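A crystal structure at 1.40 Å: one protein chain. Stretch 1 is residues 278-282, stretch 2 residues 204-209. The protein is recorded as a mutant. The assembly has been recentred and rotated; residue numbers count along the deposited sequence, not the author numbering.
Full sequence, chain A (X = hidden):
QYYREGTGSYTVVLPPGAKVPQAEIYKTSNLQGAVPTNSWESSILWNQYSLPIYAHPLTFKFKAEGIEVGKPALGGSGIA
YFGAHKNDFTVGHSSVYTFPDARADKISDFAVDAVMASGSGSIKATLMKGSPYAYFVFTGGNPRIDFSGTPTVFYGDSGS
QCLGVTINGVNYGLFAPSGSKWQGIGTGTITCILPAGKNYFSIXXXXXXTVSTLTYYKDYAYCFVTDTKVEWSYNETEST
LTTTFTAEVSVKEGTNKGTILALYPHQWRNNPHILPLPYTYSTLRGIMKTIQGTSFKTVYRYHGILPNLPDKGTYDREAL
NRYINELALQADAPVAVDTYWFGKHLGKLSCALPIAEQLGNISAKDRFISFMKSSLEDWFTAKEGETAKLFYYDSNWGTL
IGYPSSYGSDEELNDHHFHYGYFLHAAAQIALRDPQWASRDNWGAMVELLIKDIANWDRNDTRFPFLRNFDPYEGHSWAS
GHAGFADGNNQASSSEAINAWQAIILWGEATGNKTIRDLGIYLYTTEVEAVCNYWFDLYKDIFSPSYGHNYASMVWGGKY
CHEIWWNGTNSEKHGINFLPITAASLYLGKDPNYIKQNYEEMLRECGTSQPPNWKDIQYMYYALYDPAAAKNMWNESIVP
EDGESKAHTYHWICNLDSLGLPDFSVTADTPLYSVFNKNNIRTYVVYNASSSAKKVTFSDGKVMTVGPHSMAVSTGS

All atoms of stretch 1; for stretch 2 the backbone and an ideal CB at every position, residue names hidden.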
# COMPACT_ATOMS: atom_id res chain seq x y z
N PRO A 278 -16.43 17.77 -15.55
CA PRO A 278 -16.18 18.99 -14.79
C PRO A 278 -16.12 18.79 -13.28
O PRO A 278 -15.55 19.62 -12.56
CB PRO A 278 -17.39 19.88 -15.14
CG PRO A 278 -17.93 19.33 -16.41
CD PRO A 278 -17.65 17.87 -16.38
N TYR A 279 -16.71 17.72 -12.80
CA TYR A 279 -16.96 17.56 -11.39
C TYR A 279 -15.73 17.11 -10.63
O TYR A 279 -15.00 16.20 -11.07
CB TYR A 279 -18.05 16.52 -11.19
CG TYR A 279 -19.28 16.74 -12.01
CD1 TYR A 279 -19.97 17.96 -11.98
CD2 TYR A 279 -19.77 15.72 -12.83
CE1 TYR A 279 -21.11 18.15 -12.72
CE2 TYR A 279 -20.91 15.92 -13.58
CZ TYR A 279 -21.57 17.13 -13.52
OH TYR A 279 -22.72 17.32 -14.25
N THR A 280 -15.50 17.73 -9.47
CA THR A 280 -14.42 17.34 -8.58
C THR A 280 -14.94 17.23 -7.16
O THR A 280 -16.01 17.81 -6.83
CB THR A 280 -13.25 18.33 -8.60
OG1 THR A 280 -13.70 19.62 -8.18
CG2 THR A 280 -12.65 18.44 -9.98
N TYR A 281 -14.19 16.53 -6.32
CA TYR A 281 -14.42 16.48 -4.87
C TYR A 281 -13.16 16.87 -4.14
O TYR A 281 -12.06 16.40 -4.50
CB TYR A 281 -14.87 15.10 -4.42
CG TYR A 281 -16.16 14.64 -5.06
CD1 TYR A 281 -17.38 15.07 -4.56
CD2 TYR A 281 -16.16 13.86 -6.20
CE1 TYR A 281 -18.57 14.68 -5.16
CE2 TYR A 281 -17.35 13.46 -6.79
CZ TYR A 281 -18.55 13.92 -6.28
OH TYR A 281 -19.72 13.50 -6.88
N SER A 282 -13.30 17.70 -3.11
CA SER A 282 -12.19 18.02 -2.25
C SER A 282 -12.17 17.02 -1.11
O SER A 282 -13.11 16.92 -0.33
CB SER A 282 -12.36 19.43 -1.70
OG SER A 282 -11.30 19.73 -0.82
N UNK A 204 -25.97 9.45 -4.07
CA UNK A 204 -24.67 10.00 -4.51
C UNK A 204 -24.40 11.25 -3.78
O UNK A 204 -25.31 12.04 -3.52
CB UNK A 204 -24.63 10.26 -6.02
N UNK A 205 -23.14 11.48 -3.48
CA UNK A 205 -22.68 12.80 -3.08
C UNK A 205 -22.44 13.63 -4.35
O UNK A 205 -21.79 13.17 -5.29
CB UNK A 205 -21.41 12.71 -2.23
N UNK A 206 -23.06 14.81 -4.40
CA UNK A 206 -23.05 15.66 -5.58
C UNK A 206 -22.09 16.80 -5.38
O UNK A 206 -21.89 17.25 -4.27
CB UNK A 206 -24.45 16.19 -5.89
N UNK A 207 -21.53 17.32 -6.48
CA UNK A 207 -20.58 18.41 -6.39
C UNK A 207 -21.26 19.79 -6.31
O UNK A 207 -20.57 20.78 -6.07
CB UNK A 207 -19.64 18.36 -7.59
N UNK A 208 -22.57 19.85 -6.51
CA UNK A 208 -23.29 21.13 -6.48
C UNK A 208 -24.78 20.83 -6.31
O UNK A 208 -25.16 19.67 -6.30
CB UNK A 208 -23.03 21.95 -7.75
N UNK A 209 -25.60 21.87 -6.18
CA UNK A 209 -27.04 21.71 -6.02
C UNK A 209 -27.83 22.11 -7.25
O UNK A 209 -29.00 22.44 -7.13
CB UNK A 209 -27.52 22.53 -4.82

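Position 204 has extended, strand-like backbone angles, and its CA-to-CB bond points sideways to stretch 1. No atom of that stretch lies within 5.5 Å of the ideal CB, so the contact sets no size or polarity here. The deposited residue is Ala204, which takes no part in the contact.

Position 205 is different. Its CA-to-CB bond points toward stretch 1, and the ideal CB stands 4.5 Å from CE1 of Tyr281, so the side chain meets the carbon flank of an aromatic ring. The phi/psi pair of -83/127 is that of a strand, where beta-branched residues are at ease. Valine, isoleucine, leucine or perhaps threonine would suit. The residue is Val205; with chi1 in the p well, its CG1 comes to 3.9 Å from CE1 of Tyr281, an ordinary apolar contact. The one hydrogen bond between the stretches, however, does not depend on the side chain at all: OH of Tyr281 donates to the carbonyl O of Val205, at a short 2.6 Å. The acceptor lies near the plane of the ring, at its edge, where a phenol can direct its proton.

At 206 the CA-to-CB bond points away, and the backbone rather than the side chain meets stretch 1. Many residues would serve as far as this contact goes. Leu206 occupies the place; its carbonyl C lies 4.1 Å from CE1 of Tyr281.

Position 207 again points toward stretch 1, and here both tyrosines are within reach: the ideal CB is 4.3 Å from CB of Tyr279 and 4.5 Å from CE1 of Tyr281, with O of Thr280 at 3.7 Å. A compact apolar side chain fits this setting, such as alanine, valine or proline; the phi of -84° is within proline's range. Pro207 is found. Its ring spans the two tyrosines, CG packing 3.4 Å from CD1 of Tyr279 while CD sits 3.8 Å from OH of Tyr281. A closed ring thus offers carbon to both neighbours, and its lack of an NH costs no hydrogen bond to stretch 1.

At 208 CA-to-CB runs sideways and stretch 1 leaves the ideal CB free, so a small or polar side chain would be as acceptable as an apolar one. Asp208, with chi1 of 63° (p), brings its end nearer: OD2 reaches 4.3 Å from CE1 of Tyr279, a loose contact, and is hydrogen-bonded elsewhere in the structure.

Position 209 is out of reach, so stretch 1 places no demand on it; it is Asn209.

Stretch 2 (204-209) AVLPDN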
# COMPACT_ATOMS: atom_id res chain seq x y z
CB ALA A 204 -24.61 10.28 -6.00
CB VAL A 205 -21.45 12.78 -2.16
CG1 VAL A 205 -20.24 12.08 -2.78
CG2 VAL A 205 -21.08 14.20 -1.74
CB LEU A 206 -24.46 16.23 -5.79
CG LEU A 206 -25.56 15.18 -5.93
CD1 LEU A 206 -26.93 15.85 -5.92
CD2 LEU A 206 -25.39 14.34 -7.17
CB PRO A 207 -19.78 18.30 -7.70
CG PRO A 207 -20.72 17.63 -8.64
CD PRO A 207 -21.56 16.70 -7.82
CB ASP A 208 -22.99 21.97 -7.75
CG ASP A 208 -23.46 21.31 -9.02
OD1 ASP A 208 -24.68 21.13 -9.16
OD2 ASP A 208 -22.61 20.95 -9.88
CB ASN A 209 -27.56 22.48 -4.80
CG ASN A 209 -27.42 24.00 -4.91
OD1 ASN A 209 -26.86 24.55 -5.86
ND2 ASN A 209 -27.99 24.69 -3.92
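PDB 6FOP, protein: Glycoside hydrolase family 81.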